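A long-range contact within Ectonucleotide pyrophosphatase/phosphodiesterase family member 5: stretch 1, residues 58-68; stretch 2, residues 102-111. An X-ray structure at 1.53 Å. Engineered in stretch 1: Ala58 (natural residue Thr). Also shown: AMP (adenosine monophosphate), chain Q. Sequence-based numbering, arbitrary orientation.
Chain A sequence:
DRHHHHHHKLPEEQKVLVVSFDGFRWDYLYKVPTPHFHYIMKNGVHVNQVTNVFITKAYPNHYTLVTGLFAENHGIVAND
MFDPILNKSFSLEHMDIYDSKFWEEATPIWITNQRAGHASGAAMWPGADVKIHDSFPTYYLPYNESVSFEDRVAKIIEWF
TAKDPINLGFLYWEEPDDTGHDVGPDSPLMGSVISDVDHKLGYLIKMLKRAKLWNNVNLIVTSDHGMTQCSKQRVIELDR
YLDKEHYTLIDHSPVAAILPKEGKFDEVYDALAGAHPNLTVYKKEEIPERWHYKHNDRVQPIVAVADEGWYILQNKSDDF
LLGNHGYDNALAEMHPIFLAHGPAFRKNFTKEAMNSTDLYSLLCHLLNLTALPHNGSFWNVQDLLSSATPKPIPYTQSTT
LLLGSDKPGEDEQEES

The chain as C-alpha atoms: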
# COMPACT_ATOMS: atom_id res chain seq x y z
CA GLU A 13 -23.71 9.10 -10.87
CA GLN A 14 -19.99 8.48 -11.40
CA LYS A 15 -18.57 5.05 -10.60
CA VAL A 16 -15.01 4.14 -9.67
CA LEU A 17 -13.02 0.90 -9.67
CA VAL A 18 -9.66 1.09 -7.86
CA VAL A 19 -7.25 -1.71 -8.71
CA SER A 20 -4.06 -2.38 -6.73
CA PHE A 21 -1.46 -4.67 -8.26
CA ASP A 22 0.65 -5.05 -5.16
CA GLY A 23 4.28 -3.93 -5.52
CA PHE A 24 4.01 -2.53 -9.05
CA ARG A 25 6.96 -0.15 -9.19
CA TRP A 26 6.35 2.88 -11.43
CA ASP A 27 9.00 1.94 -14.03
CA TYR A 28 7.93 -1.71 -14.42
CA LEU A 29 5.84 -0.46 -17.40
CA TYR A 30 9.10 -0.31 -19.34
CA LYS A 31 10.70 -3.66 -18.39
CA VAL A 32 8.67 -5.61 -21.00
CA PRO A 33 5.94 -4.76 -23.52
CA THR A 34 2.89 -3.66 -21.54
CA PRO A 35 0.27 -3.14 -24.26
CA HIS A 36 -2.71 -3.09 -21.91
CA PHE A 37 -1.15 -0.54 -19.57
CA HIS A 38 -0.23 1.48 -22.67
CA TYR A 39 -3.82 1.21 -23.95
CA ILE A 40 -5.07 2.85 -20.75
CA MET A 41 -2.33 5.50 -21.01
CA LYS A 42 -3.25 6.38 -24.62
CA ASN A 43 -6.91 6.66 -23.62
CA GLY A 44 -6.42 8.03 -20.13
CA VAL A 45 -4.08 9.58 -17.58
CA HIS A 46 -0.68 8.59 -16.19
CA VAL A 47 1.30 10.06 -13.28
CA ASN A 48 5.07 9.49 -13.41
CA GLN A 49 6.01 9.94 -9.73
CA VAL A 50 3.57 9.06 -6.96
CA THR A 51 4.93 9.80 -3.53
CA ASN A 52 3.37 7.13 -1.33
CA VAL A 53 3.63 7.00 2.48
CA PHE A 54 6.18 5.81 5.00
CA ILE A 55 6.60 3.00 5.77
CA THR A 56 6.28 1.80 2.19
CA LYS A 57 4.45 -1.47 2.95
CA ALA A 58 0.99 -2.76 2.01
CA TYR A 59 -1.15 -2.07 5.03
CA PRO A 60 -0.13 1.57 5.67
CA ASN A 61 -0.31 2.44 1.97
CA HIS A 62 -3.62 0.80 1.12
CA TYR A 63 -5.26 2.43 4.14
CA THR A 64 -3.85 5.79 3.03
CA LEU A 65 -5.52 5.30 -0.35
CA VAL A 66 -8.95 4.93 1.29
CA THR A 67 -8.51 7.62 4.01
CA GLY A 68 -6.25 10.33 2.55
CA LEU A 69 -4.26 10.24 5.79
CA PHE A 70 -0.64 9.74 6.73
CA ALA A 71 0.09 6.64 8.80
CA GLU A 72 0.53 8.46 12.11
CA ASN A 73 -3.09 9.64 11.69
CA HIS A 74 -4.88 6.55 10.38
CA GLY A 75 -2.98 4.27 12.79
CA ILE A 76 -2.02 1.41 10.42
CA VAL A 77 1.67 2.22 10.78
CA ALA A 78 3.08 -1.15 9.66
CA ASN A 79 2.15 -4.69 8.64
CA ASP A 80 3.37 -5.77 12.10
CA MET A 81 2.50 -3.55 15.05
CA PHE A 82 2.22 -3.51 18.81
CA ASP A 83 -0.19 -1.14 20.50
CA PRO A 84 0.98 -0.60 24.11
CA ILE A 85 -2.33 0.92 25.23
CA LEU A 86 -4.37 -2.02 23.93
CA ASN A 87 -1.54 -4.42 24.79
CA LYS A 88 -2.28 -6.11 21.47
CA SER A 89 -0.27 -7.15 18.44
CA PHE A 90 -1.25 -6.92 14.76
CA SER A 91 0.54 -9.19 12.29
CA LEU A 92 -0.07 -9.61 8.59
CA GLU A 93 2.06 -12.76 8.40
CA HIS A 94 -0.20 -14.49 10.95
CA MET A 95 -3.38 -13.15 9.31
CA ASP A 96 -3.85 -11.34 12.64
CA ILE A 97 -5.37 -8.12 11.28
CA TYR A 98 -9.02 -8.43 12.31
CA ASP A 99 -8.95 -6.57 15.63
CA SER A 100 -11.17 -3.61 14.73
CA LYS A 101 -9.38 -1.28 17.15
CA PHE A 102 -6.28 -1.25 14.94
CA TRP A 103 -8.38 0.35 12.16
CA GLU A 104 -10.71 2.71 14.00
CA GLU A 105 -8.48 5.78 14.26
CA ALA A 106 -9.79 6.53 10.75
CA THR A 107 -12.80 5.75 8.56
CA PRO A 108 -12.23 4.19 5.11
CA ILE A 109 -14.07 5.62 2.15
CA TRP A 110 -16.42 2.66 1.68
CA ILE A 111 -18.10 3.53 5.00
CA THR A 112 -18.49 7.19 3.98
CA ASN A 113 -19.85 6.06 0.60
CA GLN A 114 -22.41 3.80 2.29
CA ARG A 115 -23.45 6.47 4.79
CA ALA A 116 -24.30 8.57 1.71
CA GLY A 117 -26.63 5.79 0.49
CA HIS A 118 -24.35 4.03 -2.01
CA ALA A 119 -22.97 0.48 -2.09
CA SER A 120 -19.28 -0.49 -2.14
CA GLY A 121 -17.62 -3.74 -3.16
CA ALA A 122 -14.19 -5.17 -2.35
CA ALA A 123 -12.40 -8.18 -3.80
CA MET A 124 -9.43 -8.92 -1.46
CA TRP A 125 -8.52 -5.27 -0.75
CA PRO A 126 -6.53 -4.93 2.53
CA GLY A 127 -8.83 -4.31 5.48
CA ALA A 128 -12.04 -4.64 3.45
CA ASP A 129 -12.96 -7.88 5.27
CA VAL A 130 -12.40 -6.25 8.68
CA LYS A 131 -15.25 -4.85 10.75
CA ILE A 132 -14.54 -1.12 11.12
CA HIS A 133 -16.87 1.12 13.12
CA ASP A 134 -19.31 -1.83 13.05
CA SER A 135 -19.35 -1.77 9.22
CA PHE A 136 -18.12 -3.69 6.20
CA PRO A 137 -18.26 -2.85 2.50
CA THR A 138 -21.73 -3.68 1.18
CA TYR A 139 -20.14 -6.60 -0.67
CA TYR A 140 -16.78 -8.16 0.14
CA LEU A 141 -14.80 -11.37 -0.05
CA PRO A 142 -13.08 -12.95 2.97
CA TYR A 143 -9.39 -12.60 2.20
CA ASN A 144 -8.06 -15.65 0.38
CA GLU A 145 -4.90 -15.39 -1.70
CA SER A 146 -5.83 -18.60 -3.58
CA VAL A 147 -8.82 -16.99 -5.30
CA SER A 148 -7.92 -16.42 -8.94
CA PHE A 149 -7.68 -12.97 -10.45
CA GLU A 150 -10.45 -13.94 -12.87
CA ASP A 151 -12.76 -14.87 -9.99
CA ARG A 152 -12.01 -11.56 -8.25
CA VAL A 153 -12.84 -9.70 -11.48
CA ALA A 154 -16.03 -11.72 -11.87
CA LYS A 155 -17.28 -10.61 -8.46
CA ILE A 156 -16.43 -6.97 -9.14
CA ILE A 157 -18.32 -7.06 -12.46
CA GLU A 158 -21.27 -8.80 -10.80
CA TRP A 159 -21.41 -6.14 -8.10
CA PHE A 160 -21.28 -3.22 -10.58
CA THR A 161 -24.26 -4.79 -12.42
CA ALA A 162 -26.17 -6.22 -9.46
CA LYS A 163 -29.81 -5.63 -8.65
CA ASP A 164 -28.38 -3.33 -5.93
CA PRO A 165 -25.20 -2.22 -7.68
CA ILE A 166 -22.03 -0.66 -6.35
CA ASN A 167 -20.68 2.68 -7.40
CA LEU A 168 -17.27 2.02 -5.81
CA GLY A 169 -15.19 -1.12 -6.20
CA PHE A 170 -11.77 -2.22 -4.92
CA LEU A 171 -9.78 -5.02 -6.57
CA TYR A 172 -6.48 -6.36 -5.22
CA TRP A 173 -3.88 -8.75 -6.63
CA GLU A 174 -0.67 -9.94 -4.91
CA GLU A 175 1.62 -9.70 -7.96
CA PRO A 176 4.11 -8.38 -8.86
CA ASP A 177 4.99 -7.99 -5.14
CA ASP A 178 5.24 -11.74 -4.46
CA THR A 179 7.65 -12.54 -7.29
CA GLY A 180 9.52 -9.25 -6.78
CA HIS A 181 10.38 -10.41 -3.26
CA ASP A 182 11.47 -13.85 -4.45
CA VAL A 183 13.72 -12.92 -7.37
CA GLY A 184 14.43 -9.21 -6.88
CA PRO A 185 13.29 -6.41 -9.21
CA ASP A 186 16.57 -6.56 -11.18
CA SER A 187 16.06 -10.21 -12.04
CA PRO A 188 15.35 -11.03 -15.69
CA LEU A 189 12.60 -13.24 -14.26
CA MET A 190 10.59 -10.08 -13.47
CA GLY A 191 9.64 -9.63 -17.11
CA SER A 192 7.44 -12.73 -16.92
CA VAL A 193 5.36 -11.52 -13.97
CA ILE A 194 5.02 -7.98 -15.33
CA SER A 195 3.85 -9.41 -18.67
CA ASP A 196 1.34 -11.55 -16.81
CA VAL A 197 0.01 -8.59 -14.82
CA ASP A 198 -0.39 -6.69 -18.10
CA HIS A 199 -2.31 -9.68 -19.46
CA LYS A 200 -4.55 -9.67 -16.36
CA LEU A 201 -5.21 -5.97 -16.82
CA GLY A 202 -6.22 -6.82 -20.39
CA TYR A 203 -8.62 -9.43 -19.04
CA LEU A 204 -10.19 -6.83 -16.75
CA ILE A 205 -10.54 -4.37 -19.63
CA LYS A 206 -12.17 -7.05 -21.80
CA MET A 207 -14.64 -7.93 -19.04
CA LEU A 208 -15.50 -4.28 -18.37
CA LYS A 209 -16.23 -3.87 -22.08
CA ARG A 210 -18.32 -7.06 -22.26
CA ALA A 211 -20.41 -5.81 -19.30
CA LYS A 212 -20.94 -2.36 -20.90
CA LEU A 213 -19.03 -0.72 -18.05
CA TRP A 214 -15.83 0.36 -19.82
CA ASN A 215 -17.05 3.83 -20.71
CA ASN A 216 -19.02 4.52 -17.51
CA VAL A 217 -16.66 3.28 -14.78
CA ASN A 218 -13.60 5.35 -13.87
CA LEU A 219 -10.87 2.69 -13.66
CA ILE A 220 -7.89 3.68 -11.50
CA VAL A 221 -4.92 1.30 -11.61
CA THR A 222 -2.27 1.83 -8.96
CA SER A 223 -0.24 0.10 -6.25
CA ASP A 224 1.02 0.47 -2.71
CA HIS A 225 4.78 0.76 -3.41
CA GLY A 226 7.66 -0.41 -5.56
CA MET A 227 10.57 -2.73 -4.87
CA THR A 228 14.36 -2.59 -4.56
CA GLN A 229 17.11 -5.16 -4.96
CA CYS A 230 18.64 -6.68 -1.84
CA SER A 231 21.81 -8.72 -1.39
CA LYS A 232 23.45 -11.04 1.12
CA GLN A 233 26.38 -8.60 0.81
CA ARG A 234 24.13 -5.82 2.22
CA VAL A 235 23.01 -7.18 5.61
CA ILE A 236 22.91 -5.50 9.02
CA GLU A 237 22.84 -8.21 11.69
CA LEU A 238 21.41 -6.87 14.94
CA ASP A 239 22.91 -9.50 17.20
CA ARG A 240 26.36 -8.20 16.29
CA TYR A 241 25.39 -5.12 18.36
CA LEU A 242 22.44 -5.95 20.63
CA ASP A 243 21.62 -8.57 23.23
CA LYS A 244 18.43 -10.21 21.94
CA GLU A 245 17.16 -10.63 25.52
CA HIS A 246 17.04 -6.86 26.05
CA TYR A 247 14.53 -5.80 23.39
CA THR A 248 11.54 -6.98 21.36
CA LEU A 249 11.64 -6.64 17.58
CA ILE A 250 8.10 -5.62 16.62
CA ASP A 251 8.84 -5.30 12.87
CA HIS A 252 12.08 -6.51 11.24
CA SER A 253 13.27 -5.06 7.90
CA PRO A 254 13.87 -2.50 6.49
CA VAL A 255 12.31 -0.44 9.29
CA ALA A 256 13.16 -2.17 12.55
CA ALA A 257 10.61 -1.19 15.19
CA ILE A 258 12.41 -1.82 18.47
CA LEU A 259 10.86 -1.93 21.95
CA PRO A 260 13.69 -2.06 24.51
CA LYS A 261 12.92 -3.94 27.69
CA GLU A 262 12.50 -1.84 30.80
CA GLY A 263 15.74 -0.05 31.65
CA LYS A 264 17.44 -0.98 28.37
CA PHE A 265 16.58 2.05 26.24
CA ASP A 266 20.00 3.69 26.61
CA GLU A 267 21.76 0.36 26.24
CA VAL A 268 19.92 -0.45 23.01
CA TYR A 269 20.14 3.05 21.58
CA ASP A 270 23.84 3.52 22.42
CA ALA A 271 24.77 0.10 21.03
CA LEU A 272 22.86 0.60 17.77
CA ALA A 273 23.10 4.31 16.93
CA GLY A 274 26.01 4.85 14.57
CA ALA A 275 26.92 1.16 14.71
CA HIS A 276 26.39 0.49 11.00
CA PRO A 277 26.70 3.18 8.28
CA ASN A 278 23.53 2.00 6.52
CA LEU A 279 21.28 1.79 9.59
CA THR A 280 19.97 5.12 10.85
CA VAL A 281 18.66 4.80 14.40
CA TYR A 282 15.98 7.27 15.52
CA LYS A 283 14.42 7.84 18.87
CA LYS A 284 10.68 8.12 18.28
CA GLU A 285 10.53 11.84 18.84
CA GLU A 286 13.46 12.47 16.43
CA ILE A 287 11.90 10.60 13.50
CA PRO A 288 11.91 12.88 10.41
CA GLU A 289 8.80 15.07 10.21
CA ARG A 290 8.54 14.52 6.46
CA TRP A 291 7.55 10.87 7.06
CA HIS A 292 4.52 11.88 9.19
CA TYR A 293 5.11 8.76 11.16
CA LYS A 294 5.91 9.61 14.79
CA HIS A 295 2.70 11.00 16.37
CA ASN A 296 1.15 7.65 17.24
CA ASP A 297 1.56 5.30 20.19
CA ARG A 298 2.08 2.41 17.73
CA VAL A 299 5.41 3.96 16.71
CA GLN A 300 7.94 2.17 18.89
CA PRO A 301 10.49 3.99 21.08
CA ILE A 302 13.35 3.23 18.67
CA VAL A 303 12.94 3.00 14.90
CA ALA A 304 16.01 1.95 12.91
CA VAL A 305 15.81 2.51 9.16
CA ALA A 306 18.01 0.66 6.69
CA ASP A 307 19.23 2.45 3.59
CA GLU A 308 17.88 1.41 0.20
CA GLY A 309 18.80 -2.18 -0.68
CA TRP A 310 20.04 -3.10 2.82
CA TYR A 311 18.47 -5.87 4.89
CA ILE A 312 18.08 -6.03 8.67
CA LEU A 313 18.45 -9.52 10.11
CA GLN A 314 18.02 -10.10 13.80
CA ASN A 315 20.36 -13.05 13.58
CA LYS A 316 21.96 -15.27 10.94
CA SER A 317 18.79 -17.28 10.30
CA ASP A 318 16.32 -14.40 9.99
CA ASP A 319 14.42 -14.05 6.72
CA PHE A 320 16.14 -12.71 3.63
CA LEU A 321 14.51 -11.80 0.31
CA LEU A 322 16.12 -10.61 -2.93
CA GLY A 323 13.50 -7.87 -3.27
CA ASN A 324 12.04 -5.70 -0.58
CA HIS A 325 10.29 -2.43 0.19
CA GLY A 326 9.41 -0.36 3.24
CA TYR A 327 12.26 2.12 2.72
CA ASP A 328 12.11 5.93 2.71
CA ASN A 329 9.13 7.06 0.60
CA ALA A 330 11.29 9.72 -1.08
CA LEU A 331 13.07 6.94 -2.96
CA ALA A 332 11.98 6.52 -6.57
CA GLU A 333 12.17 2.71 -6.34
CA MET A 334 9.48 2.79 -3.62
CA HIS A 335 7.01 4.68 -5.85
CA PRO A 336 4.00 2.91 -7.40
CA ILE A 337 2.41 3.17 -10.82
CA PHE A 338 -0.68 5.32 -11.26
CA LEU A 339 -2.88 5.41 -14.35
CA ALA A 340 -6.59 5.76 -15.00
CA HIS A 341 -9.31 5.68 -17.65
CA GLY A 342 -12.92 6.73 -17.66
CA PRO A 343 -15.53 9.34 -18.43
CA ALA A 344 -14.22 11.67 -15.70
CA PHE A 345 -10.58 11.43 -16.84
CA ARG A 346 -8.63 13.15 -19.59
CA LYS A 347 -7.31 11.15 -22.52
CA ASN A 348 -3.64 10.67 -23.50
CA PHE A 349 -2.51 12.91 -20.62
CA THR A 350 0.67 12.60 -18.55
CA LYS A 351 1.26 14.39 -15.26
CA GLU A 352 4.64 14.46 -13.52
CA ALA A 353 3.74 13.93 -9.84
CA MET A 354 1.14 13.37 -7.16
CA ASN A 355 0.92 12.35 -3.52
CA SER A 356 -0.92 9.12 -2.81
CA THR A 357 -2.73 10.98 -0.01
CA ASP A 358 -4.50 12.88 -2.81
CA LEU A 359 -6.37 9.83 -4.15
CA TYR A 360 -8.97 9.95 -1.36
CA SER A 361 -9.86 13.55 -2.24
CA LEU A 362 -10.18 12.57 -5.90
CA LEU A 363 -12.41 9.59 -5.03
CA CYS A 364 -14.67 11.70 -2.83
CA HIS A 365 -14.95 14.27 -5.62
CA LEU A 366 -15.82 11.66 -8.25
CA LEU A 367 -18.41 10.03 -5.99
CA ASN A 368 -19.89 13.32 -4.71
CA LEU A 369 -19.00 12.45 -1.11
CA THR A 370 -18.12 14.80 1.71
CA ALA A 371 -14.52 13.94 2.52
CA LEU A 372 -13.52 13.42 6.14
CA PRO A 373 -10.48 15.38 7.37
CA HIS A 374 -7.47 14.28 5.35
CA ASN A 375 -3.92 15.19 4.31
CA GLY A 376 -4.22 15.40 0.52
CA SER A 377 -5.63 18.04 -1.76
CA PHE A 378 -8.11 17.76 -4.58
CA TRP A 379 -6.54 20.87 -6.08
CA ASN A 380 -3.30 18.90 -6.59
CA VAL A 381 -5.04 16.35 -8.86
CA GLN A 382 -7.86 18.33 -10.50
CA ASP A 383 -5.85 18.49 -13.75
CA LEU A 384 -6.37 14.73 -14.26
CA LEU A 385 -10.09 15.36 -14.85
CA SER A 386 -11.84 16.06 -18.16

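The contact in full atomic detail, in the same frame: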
# COMPACT_ATOMS: atom_id res chain seq x y z
N ALA A 58 2.37 -2.64 2.48
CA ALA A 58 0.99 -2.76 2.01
C ALA A 58 -0.03 -2.12 2.95
O ALA A 58 -0.92 -1.39 2.49
CB ALA A 58 0.63 -4.23 1.81
N TYR A 59 0.01 -2.44 4.24
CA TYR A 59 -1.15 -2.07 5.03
C TYR A 59 -1.18 -0.56 5.27
O TYR A 59 -2.25 0.06 5.11
CB TYR A 59 -1.23 -2.92 6.31
CG TYR A 59 -2.10 -4.11 5.98
CD1 TYR A 59 -1.74 -4.99 4.97
CD2 TYR A 59 -3.34 -4.27 6.57
CE1 TYR A 59 -2.59 -6.03 4.59
CE2 TYR A 59 -4.17 -5.31 6.21
CZ TYR A 59 -3.79 -6.19 5.22
OH TYR A 59 -4.67 -7.19 4.86
N PRO A 60 -0.06 0.10 5.58
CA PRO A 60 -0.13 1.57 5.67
C PRO A 60 -0.55 2.22 4.36
O PRO A 60 -1.35 3.17 4.36
CB PRO A 60 1.30 1.96 6.07
CG PRO A 60 1.86 0.78 6.69
CD PRO A 60 1.24 -0.41 6.02
N ASN A 61 -0.05 1.72 3.22
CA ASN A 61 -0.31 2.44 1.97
C ASN A 61 -1.70 2.20 1.42
O ASN A 61 -2.31 3.14 0.90
CB ASN A 61 0.78 2.12 0.97
CG ASN A 61 1.93 3.05 1.16
OD1 ASN A 61 1.90 4.16 0.65
ND2 ASN A 61 2.87 2.66 2.02
N HIS A 62 -2.25 1.00 1.57
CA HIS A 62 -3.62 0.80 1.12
C HIS A 62 -4.60 1.57 2.00
O HIS A 62 -5.58 2.13 1.50
CB HIS A 62 -3.99 -0.68 1.08
CG HIS A 62 -3.37 -1.46 -0.06
ND1 HIS A 62 -2.17 -2.12 0.07
CD2 HIS A 62 -3.80 -1.70 -1.32
CE1 HIS A 62 -1.88 -2.73 -1.07
NE2 HIS A 62 -2.86 -2.50 -1.93
N TYR A 63 -4.33 1.67 3.31
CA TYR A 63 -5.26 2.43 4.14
C TYR A 63 -5.16 3.92 3.85
O TYR A 63 -6.18 4.63 3.89
CB TYR A 63 -5.04 2.13 5.62
CG TYR A 63 -6.30 2.27 6.49
CD1 TYR A 63 -7.54 1.80 6.06
CD2 TYR A 63 -6.23 2.81 7.77
CE1 TYR A 63 -8.67 1.89 6.85
CE2 TYR A 63 -7.37 2.91 8.58
CZ TYR A 63 -8.58 2.45 8.10
OH TYR A 63 -9.73 2.49 8.88
N THR A 64 -3.97 4.42 3.49
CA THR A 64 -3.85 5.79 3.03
C THR A 64 -4.72 6.03 1.79
O THR A 64 -5.35 7.09 1.66
CB THR A 64 -2.39 6.13 2.75
OG1 THR A 64 -1.71 6.28 4.00
CG2 THR A 64 -2.24 7.44 1.95
N LEU A 65 -4.76 5.08 0.87
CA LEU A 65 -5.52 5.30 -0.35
C LEU A 65 -7.00 5.49 -0.07
O LEU A 65 -7.68 6.19 -0.82
CB LEU A 65 -5.32 4.13 -1.31
CG LEU A 65 -3.91 3.97 -1.92
CD1 LEU A 65 -3.89 2.84 -2.94
CD2 LEU A 65 -3.39 5.26 -2.54
N VAL A 66 -7.51 4.89 1.00
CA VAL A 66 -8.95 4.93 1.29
C VAL A 66 -9.28 5.86 2.46
O VAL A 66 -10.46 5.95 2.85
CB VAL A 66 -9.53 3.53 1.51
CG1 VAL A 66 -9.34 2.69 0.25
CG2 VAL A 66 -8.93 2.81 2.73
N THR A 67 -8.30 6.62 2.97
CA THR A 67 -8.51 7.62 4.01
C THR A 67 -7.92 8.99 3.70
O THR A 67 -8.37 9.98 4.29
CB THR A 67 -7.92 7.18 5.36
OG1 THR A 67 -6.49 7.09 5.26
CG2 THR A 67 -8.49 5.85 5.83
N GLY A 68 -6.93 9.08 2.82
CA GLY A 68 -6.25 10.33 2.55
C GLY A 68 -5.33 10.79 3.66
O GLY A 68 -4.89 11.94 3.64
N PHE A 102 -7.45 -1.70 15.70
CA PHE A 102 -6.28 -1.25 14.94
C PHE A 102 -6.65 -0.35 13.78
O PHE A 102 -5.77 0.36 13.28
CB PHE A 102 -5.47 -2.45 14.45
CG PHE A 102 -4.50 -2.95 15.47
CD1 PHE A 102 -3.31 -2.27 15.68
CD2 PHE A 102 -4.80 -4.03 16.26
CE1 PHE A 102 -2.41 -2.71 16.65
CE2 PHE A 102 -3.92 -4.47 17.23
CZ PHE A 102 -2.73 -3.80 17.43
N TRP A 103 -7.91 -0.37 13.34
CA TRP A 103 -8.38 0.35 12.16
C TRP A 103 -9.18 1.61 12.49
O TRP A 103 -9.38 2.45 11.60
CB TRP A 103 -9.27 -0.59 11.33
CG TRP A 103 -8.54 -1.80 10.87
CD1 TRP A 103 -8.33 -2.96 11.56
CD2 TRP A 103 -7.87 -1.95 9.62
NE1 TRP A 103 -7.58 -3.84 10.81
CE2 TRP A 103 -7.28 -3.24 9.61
CE3 TRP A 103 -7.70 -1.13 8.51
CZ2 TRP A 103 -6.56 -3.71 8.52
CZ3 TRP A 103 -6.99 -1.60 7.43
CH2 TRP A 103 -6.42 -2.87 7.45
N GLU A 104 -9.65 1.75 13.71
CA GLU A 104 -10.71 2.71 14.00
C GLU A 104 -10.21 4.11 14.35
O GLU A 104 -11.01 4.97 14.73
CB GLU A 104 -11.60 2.12 15.10
CG GLU A 104 -12.45 1.01 14.52
CD GLU A 104 -13.28 0.24 15.52
OE1 GLU A 104 -12.91 0.18 16.72
OE2 GLU A 104 -14.31 -0.30 15.09
N GLU A 105 -8.91 4.39 14.18
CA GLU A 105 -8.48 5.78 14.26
C GLU A 105 -8.84 6.57 13.01
O GLU A 105 -8.69 7.79 12.99
CB GLU A 105 -6.97 5.85 14.54
CG GLU A 105 -6.66 5.11 15.83
CD GLU A 105 -5.22 5.07 16.23
OE1 GLU A 105 -4.96 4.52 17.33
OE2 GLU A 105 -4.35 5.57 15.50
N ALA A 106 -9.33 5.89 11.97
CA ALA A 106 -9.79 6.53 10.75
C ALA A 106 -11.04 5.81 10.27
O ALA A 106 -11.48 4.82 10.87
CB ALA A 106 -8.71 6.52 9.66
N THR A 107 -11.61 6.33 9.19
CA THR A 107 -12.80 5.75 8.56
C THR A 107 -12.54 5.59 7.07
O THR A 107 -12.40 6.61 6.37
CB THR A 107 -14.02 6.64 8.80
OG1 THR A 107 -14.29 6.69 10.21
CG2 THR A 107 -15.24 6.10 8.07
N PRO A 108 -12.49 4.36 6.55
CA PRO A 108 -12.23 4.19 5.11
C PRO A 108 -13.42 4.63 4.27
O PRO A 108 -14.57 4.64 4.71
CB PRO A 108 -11.98 2.68 4.97
CG PRO A 108 -12.79 2.08 6.11
CD PRO A 108 -12.65 3.06 7.23
N ILE A 109 -13.10 4.97 3.02
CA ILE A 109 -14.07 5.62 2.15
C ILE A 109 -15.31 4.76 1.89
O ILE A 109 -16.38 5.30 1.61
CB ILE A 109 -13.38 6.04 0.84
CG1 ILE A 109 -14.29 7.00 0.08
CG2 ILE A 109 -12.99 4.83 -0.00
CD1 ILE A 109 -13.67 7.58 -1.16
N TRP A 110 -15.21 3.43 1.95
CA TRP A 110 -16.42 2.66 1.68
C TRP A 110 -17.51 2.92 2.73
O TRP A 110 -18.71 2.90 2.41
CB TRP A 110 -16.11 1.16 1.57
CG TRP A 110 -15.34 0.51 2.65
CD1 TRP A 110 -15.83 0.00 3.82
CD2 TRP A 110 -13.94 0.19 2.63
NE1 TRP A 110 -14.82 -0.59 4.54
CE2 TRP A 110 -13.64 -0.48 3.84
CE3 TRP A 110 -12.91 0.42 1.73
CZ2 TRP A 110 -12.37 -0.93 4.15
CZ3 TRP A 110 -11.63 -0.02 2.05
CH2 TRP A 110 -11.38 -0.68 3.23
N ILE A 111 -17.12 3.21 3.97
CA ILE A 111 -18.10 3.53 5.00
C ILE A 111 -18.76 4.87 4.70
O ILE A 111 -19.98 5.01 4.76
CB ILE A 111 -17.46 3.51 6.39
CG1 ILE A 111 -17.01 2.09 6.70
CG2 ILE A 111 -18.42 4.04 7.48
CD1 ILE A 111 -16.38 1.92 8.05
P AMP Q . 3.50 -6.22 1.44
O1P AMP Q . 3.72 -5.21 2.52
O2P AMP Q . 4.73 -7.11 1.24
O3P AMP Q . 3.07 -5.59 0.11
O5' AMP Q . 2.30 -7.18 1.87
C5' AMP Q . 1.55 -7.86 0.85
C4' AMP Q . 1.10 -9.24 1.25
O4' AMP Q . 0.01 -9.12 2.16
C3' AMP Q . 0.57 -10.07 0.08
O3' AMP Q . 1.48 -11.08 -0.27
C2' AMP Q . -0.73 -10.69 0.60
O2' AMP Q . -0.84 -12.07 0.44
C1' AMP Q . -0.75 -10.29 2.06
N9 AMP Q . -2.08 -10.01 2.56
C8 AMP Q . -2.91 -9.02 2.17
N7 AMP Q . -4.06 -9.08 2.89
C5 AMP Q . -3.92 -10.13 3.75
C6 AMP Q . -4.73 -10.76 4.80
N6 AMP Q . -5.96 -10.28 5.09
N1 AMP Q . -4.23 -11.82 5.46
C2 AMP Q . -3.01 -12.33 5.20
N3 AMP Q . -2.20 -11.81 4.26
C4 AMP Q . -2.62 -10.74 3.52

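What polar bonds tie the two stretches together? Tyr63 reaches out from the helix of stretch 1 and donates a hydrogen bond from OH to Trp103 O, 2.7 Å away, so its hydroxyl is anchored on backbone in the turn running from Trp103 to Ala106. A second link is weak: Ile109 N approaches Val66 O at 2.8 Å, but the angle at the hydrogen is only 127°. The same carbonyl also receives a CA-H...O contact, with Pro108 CA 3.4 Å from Val66 O.

How do the aromatic rings meet? Trp103 turns its edge toward the face of Tyr63, with Trp103 CE3 3.6 Å from Tyr63 CE1 and the planes almost perpendicular at 89°. Tyr63 thus holds Trp103 through both its hydroxyl and its ring. One helical turn earlier, Tyr59 meets Trp103 rim to rim, CD2 to CH2 at 3.5 Å.

What fills the rest of the contact? Val66 points toward stretch 2 and packs among three side chains: its CG2 lies 3.8 Å from Pro108 CB and 4.0 Å from Trp110 CZ3, while its CB lies 4.0 Å from Ile109 CG2. Thr67 adds a methyl contact, CG2 to Ala106 CB at 3.9 Å, while its OG1 donates a hydrogen bond to Tyr63 O at 2.8 Å, back within stretch 1.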